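Local coordinates for protein MDM10 isoform 1 (Saccharomyces cerevisiae, PDB 7BTX) that serves in the complex that tethers the endoplasmic reticulum to mitochondria and takes part in late assembly steps of the outer-membrane TOM translocase, at residues G287-F292 against C311-K316; G262-L267 against S283-T288. One frame throughout, in Å; residues are numbered along the deposited sequence.

Contact 1. Residues G287-F292 against C311-K316; sequences GTNSTF and CEFWQK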
loop_
_atom_site.group_PDB
_atom_site.type_symbol
_atom_site.label_atom_id
_atom_site.label_comp_id
_atom_site.label_asym_id
_atom_site.label_seq_id
_atom_site.Cartn_x
_atom_site.Cartn_y
_atom_site.Cartn_z
ATOM N N GLY D 287 0.373 29.310 -39.027
ATOM C CA GLY D 287 -0.972 28.855 -39.304
ATOM C C GLY D 287 -1.955 29.612 -38.437
ATOM O O GLY D 287 -1.589 30.261 -37.462
ATOM N N THR D 288 -3.224 29.513 -38.821
ATOM C CA THR D 288 -4.278 30.170 -38.058
ATOM C C THR D 288 -4.566 29.463 -36.737
ATOM O O THR D 288 -5.128 30.072 -35.821
ATOM C CB THR D 288 -5.551 30.277 -38.903
ATOM O OG1 THR D 288 -6.559 30.977 -38.165
ATOM C CG2 THR D 288 -6.065 28.904 -39.310
ATOM N N ASN D 289 -4.187 28.193 -36.616
ATOM C CA ASN D 289 -4.299 27.446 -35.369
ATOM C C ASN D 289 -3.006 26.757 -34.965
ATOM O O ASN D 289 -2.733 26.625 -33.771
ATOM C CB ASN D 289 -5.428 26.413 -35.477
ATOM C CG ASN D 289 -5.422 25.683 -36.797
ATOM O OD1 ASN D 289 -4.508 25.843 -37.604
ATOM N ND2 ASN D 289 -6.450 24.879 -37.033
ATOM N N SER D 290 -2.200 26.321 -35.930
ATOM C CA SER D 290 -0.937 25.665 -35.624
ATOM C C SER D 290 0.091 26.675 -35.131
ATOM O O SER D 290 0.037 27.857 -35.475
ATOM C CB SER D 290 -0.410 24.948 -36.864
ATOM O OG SER D 290 0.853 24.365 -36.613
ATOM N N THR D 291 1.026 26.206 -34.308
ATOM C CA THR D 291 2.088 27.005 -33.718
ATOM C C THR D 291 3.390 26.200 -33.855
ATOM O O THR D 291 3.345 25.030 -34.269
ATOM C CB THR D 291 1.689 27.349 -32.279
ATOM O OG1 THR D 291 0.314 27.739 -32.256
ATOM C CG2 THR D 291 2.461 28.549 -31.738
ATOM N N PHE D 292 4.533 26.810 -33.536
ATOM C CA PHE D 292 5.827 26.155 -33.689
ATOM C C PHE D 292 6.862 26.779 -32.757
ATOM O O PHE D 292 6.776 27.971 -32.454
ATOM C CB PHE D 292 6.282 26.239 -35.145
ATOM C CG PHE D 292 7.640 25.661 -35.391
ATOM C CD1 PHE D 292 7.854 24.301 -35.282
ATOM C CD2 PHE D 292 8.705 26.479 -35.727
ATOM C CE1 PHE D 292 9.104 23.766 -35.507
ATOM C CE2 PHE D 292 9.959 25.951 -35.954
ATOM C CZ PHE D 292 10.157 24.594 -35.844
ATOM N N CYS D 311 5.345 21.624 -31.807
ATOM C CA CYS D 311 4.528 21.882 -32.985
ATOM C C CYS D 311 3.044 21.726 -32.672
ATOM O O CYS D 311 2.371 20.874 -33.253
ATOM C CB CYS D 311 4.952 20.963 -34.129
ATOM S SG CYS D 311 4.258 21.365 -35.757
ATOM N N GLU D 312 2.525 22.468 -31.684
ATOM C CA GLU D 312 1.145 22.224 -31.269
ATOM C C GLU D 312 0.130 22.593 -32.347
ATOM O O GLU D 312 0.365 23.479 -33.172
ATOM C CB GLU D 312 0.756 22.946 -29.973
ATOM C CG GLU D 312 0.243 24.368 -30.105
ATOM C CD GLU D 312 -0.204 24.942 -28.778
ATOM O OE1 GLU D 312 -0.102 24.236 -27.757
ATOM O OE2 GLU D 312 -0.663 26.102 -28.755
ATOM N N PHE D 313 -0.951 21.832 -32.399
ATOM C CA PHE D 313 -2.013 22.043 -33.360
ATOM C C PHE D 313 -3.343 22.130 -32.623
ATOM O O PHE D 313 -3.568 21.433 -31.633
ATOM C CB PHE D 313 -2.017 20.901 -34.374
ATOM C CG PHE D 313 -3.058 21.023 -35.443
ATOM C CD1 PHE D 313 -3.176 22.179 -36.194
ATOM C CD2 PHE D 313 -3.907 19.962 -35.716
ATOM C CE1 PHE D 313 -4.136 22.281 -37.187
ATOM C CE2 PHE D 313 -4.866 20.058 -36.706
ATOM C CZ PHE D 313 -4.980 21.219 -37.441
ATOM N N TRP D 314 -4.221 23.005 -33.099
ATOM C CA TRP D 314 -5.526 23.169 -32.488
ATOM C C TRP D 314 -6.602 22.686 -33.455
ATOM O O TRP D 314 -6.317 22.414 -34.630
ATOM C CB TRP D 314 -5.727 24.629 -32.078
ATOM C CG TRP D 314 -5.094 24.982 -30.781
ATOM C CD1 TRP D 314 -3.777 25.232 -30.560
ATOM C CD2 TRP D 314 -5.751 25.146 -29.519
ATOM N NE1 TRP D 314 -3.566 25.529 -29.237
ATOM C CE2 TRP D 314 -4.763 25.487 -28.576
ATOM C CE3 TRP D 314 -7.078 25.038 -29.094
ATOM C CZ2 TRP D 314 -5.058 25.717 -27.236
ATOM C CZ3 TRP D 314 -7.368 25.268 -27.761
ATOM C CH2 TRP D 314 -6.363 25.601 -26.849
ATOM N N GLN D 315 -7.835 22.596 -32.958
ATOM C CA GLN D 315 -9.021 22.304 -33.752
ATOM C C GLN D 315 -10.236 22.671 -32.911
ATOM O O GLN D 315 -10.133 22.781 -31.687
ATOM C CB GLN D 315 -9.059 20.830 -34.183
ATOM C CG GLN D 315 -10.003 20.482 -35.344
ATOM C CD GLN D 315 -9.482 20.897 -36.717
ATOM O OE1 GLN D 315 -9.291 22.080 -37.001
ATOM N NE2 GLN D 315 -9.260 19.911 -37.580
ATOM N N LYS D 316 -11.381 22.883 -33.547
ATOM C CA LYS D 316 -12.608 23.230 -32.849
ATOM C C LYS D 316 -13.759 22.616 -33.639
ATOM O O LYS D 316 -13.600 22.236 -34.802
ATOM C CB LYS D 316 -12.695 24.752 -32.680
ATOM C CG LYS D 316 -13.592 25.214 -31.560
ATOM C CD LYS D 316 -13.387 26.684 -31.280
ATOM C CE LYS D 316 -14.370 27.170 -30.238
ATOM N NZ LYS D 316 -15.755 27.135 -30.781
#
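Asn289 opens the contact with Phe313 and Trp314. Its CB leaves the backbone toward 311-316, and CG lies between the backbone N and the carbonyl carbon (chi1 43°). The Asn289 and Phe313 side chains lie side by side, pointing the same way, with amide and ring planes 71° apart. Asn289 ND2 is 3.5 Å from Phe313 CE1. On the Trp314 side, Asn289 CB packs on Trp314 CB at 3.9 Å. Asn289 OD1 also accepts a weak hydrogen bond from Ser290 N.

Ser290 follows and meets the same phenyl ring at its edge. Its CB is near the ring plane, 4.0 Å from Phe313 CD1. Its CA makes a CH...O contact with Glu312 O.

Thr291 makes the hydrogen bond between the two backbones. Its N donates to Glu312 O at 3.0 Å, with an N-H...O angle of 159°. In return, Thr291 O lies 3.6 Å from Cys311 CA, another CH...O contact. The Thr291 side chain lies alongside that of Glu312, with Thr291 CB 4.0 Å from Glu312 CG. The carboxylate is held by two other partners. Trp314 NE1 donates to Glu312 OE2 at 3.0 Å; the oxygen lies in the indole plane, but the donor sits above the carboxylate plane. Lys417 NZ forms a salt bridge with Glu312 OE1.

The residues pair in antiparallel register, with one N-H...O bond and CH...O contacts between the backbones. This is a sparse antiparallel junction between the loop before strand 292-297 and the start of strand 313-316, which pairs on with 413-420, at the surface of a mitochondrial outer-membrane beta-barrel.

Contact 2. Residues G262-L267 against S283-T288; sequences GRPLTL and SAKTGT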
loop_
_atom_site.group_PDB
_atom_site.type_symbol
_atom_site.label_atom_id
_atom_site.label_comp_id
_atom_site.label_asym_id
_atom_site.label_seq_id
_atom_site.Cartn_x
_atom_site.Cartn_y
_atom_site.Cartn_z
ATOM N N GLY D 262 0.134 34.499 -41.433
ATOM C CA GLY D 262 -0.574 35.183 -40.376
ATOM C C GLY D 262 -0.003 34.700 -39.066
ATOM O O GLY D 262 -0.440 33.674 -38.534
ATOM N N ARG D 263 0.949 35.458 -38.521
ATOM C CA ARG D 263 1.799 34.957 -37.450
ATOM C C ARG D 263 2.625 36.066 -36.816
ATOM O O ARG D 263 3.141 36.945 -37.515
ATOM C CB ARG D 263 2.738 33.863 -37.975
ATOM C CG ARG D 263 3.489 34.216 -39.255
ATOM C CD ARG D 263 3.969 32.975 -39.987
ATOM N NE ARG D 263 5.377 32.695 -39.725
ATOM C CZ ARG D 263 6.048 31.680 -40.260
ATOM N NH1 ARG D 263 7.328 31.501 -39.967
ATOM N NH2 ARG D 263 5.442 30.845 -41.092
ATOM N N PRO D 264 2.745 36.072 -35.502
ATOM C CA PRO D 264 3.851 36.795 -34.870
ATOM C C PRO D 264 5.111 35.949 -34.823
ATOM O O PRO D 264 5.137 34.832 -35.343
ATOM C CB PRO D 264 3.317 37.088 -33.466
ATOM C CG PRO D 264 2.344 36.004 -33.216
ATOM C CD PRO D 264 1.689 35.739 -34.535
ATOM N N LEU D 265 6.169 36.480 -34.217
ATOM C CA LEU D 265 7.399 35.733 -33.995
ATOM C C LEU D 265 7.917 36.071 -32.608
ATOM O O LEU D 265 7.593 37.131 -32.072
ATOM C CB LEU D 265 8.454 36.071 -35.048
ATOM C CG LEU D 265 8.320 35.541 -36.475
ATOM C CD1 LEU D 265 7.502 36.476 -37.342
ATOM C CD2 LEU D 265 9.692 35.354 -37.076
ATOM N N THR D 266 8.705 35.188 -32.007
ATOM C CA THR D 266 9.268 35.484 -30.697
ATOM C C THR D 266 10.669 34.905 -30.580
ATOM O O THR D 266 10.836 33.728 -30.256
ATOM C CB THR D 266 8.378 34.937 -29.574
ATOM O OG1 THR D 266 7.030 35.384 -29.755
ATOM C CG2 THR D 266 8.866 35.418 -28.221
ATOM N N LEU D 267 11.680 35.717 -30.855
ATOM C CA LEU D 267 13.051 35.280 -30.665
ATOM C C LEU D 267 13.513 35.655 -29.266
ATOM O O LEU D 267 13.306 36.775 -28.809
ATOM C CB LEU D 267 13.968 35.911 -31.713
ATOM C CG LEU D 267 13.936 35.359 -33.140
ATOM C CD1 LEU D 267 12.826 35.979 -33.975
ATOM C CD2 LEU D 267 15.279 35.555 -33.810
ATOM N N SER D 283 10.120 31.032 -32.067
ATOM C CA SER D 283 8.735 30.662 -31.786
ATOM C C SER D 283 7.805 31.348 -32.770
ATOM O O SER D 283 7.443 32.509 -32.573
ATOM C CB SER D 283 8.355 31.024 -30.357
ATOM O OG SER D 283 6.986 30.763 -30.139
ATOM N N ALA D 284 7.394 30.635 -33.805
ATOM C CA ALA D 284 6.526 31.202 -34.818
ATOM C C ALA D 284 5.078 30.817 -34.543
ATOM O O ALA D 284 4.756 30.214 -33.519
ATOM C CB ALA D 284 6.976 30.750 -36.204
ATOM N N LYS D 285 4.190 31.194 -35.453
ATOM C CA LYS D 285 2.774 30.861 -35.348
ATOM C C LYS D 285 2.256 30.413 -36.711
ATOM O O LYS D 285 1.271 30.941 -37.229
ATOM C CB LYS D 285 1.965 32.033 -34.797
ATOM C CG LYS D 285 0.724 31.591 -34.040
ATOM C CD LYS D 285 -0.323 32.682 -33.968
ATOM C CE LYS D 285 -1.690 32.105 -33.649
ATOM N NZ LYS D 285 -2.194 31.251 -34.758
ATOM N N THR D 286 2.922 29.426 -37.312
ATOM C CA THR D 286 2.763 29.099 -38.727
ATOM C C THR D 286 1.406 28.490 -39.050
ATOM O O THR D 286 1.301 27.293 -39.330
ATOM C CB THR D 286 3.846 28.117 -39.166
ATOM O OG1 THR D 286 3.503 26.805 -38.708
ATOM C CG2 THR D 286 5.178 28.499 -38.566
ATOM N N GLY D 287 0.373 29.310 -39.027
ATOM C CA GLY D 287 -0.972 28.855 -39.304
ATOM C C GLY D 287 -1.955 29.612 -38.437
ATOM O O GLY D 287 -1.589 30.261 -37.462
ATOM N N THR D 288 -3.224 29.513 -38.821
ATOM C CA THR D 288 -4.278 30.170 -38.058
ATOM C C THR D 288 -4.566 29.463 -36.737
ATOM O O THR D 288 -5.128 30.072 -35.821
ATOM C CB THR D 288 -5.551 30.277 -38.903
ATOM O OG1 THR D 288 -6.559 30.977 -38.165
ATOM C CG2 THR D 288 -6.065 28.904 -39.310
#
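Arg263 and Thr286 meet through a methyl group laid over a guanidinium face. Thr286 CG2 sits 3.4 Å above the plane, offset toward the rim, and is 3.5 Å from Arg263 NH2. The arginine starts with CG between its backbone N and carbonyl carbon (chi1 49°), and the chain bends at chi3. Arg263 NH1 also comes within 3.9 Å of Ala284 CB and makes a weak hydrogen bond with Tyr282. Nearer the backbone, Arg263 CB packs on Lys285 CB.

Lys285 presents its aliphatic part to Pro264: Lys285 CD and Pro264 CD are 3.7 Å apart, and the two side chains cross obliquely. The chain then bends at chi4 (-67°), and NZ turns to its own segment. It donates to Gly287 O at 2.9 Å, in the last residue of the inverse gamma turn centred on Thr286, and weakly to Thr288 O just after it.

Further along, Thr266 N gives a weak hydrogen bond to Ser283 O at 3.0 Å, and Thr266 CB packs on Ser283 CB.

The contact joins strands 263-269 and 280-284, an antiparallel beta hairpin. On its other edge, strand 263-269 pairs with 245-258, where Pro264 packs on Tyr255 and His257.

Overall arrangement
Contacts 1 and 2 follow one another along the chain and share Gly287 and Thr288. Their centres are about 10 Å apart. Contact 2 covers the end of strand 280-284 and the first loop residues, through Gly287; contact 1 begins at Asn289, farther along the same loop. Residues of the two contacts also touch directly. Thr291 CG2 packs 3.3 Å from Ala284 O and 4.2 Å from Lys285 CG. Phe292 O lies 3.6 Å from Ser283 OG. Together they lead from 262-267 through 283-292 to 311-316, on the same side of the chain's centre. That centre is about 19 Å from the centre of contact 1 and about 20 Å from that of contact 2.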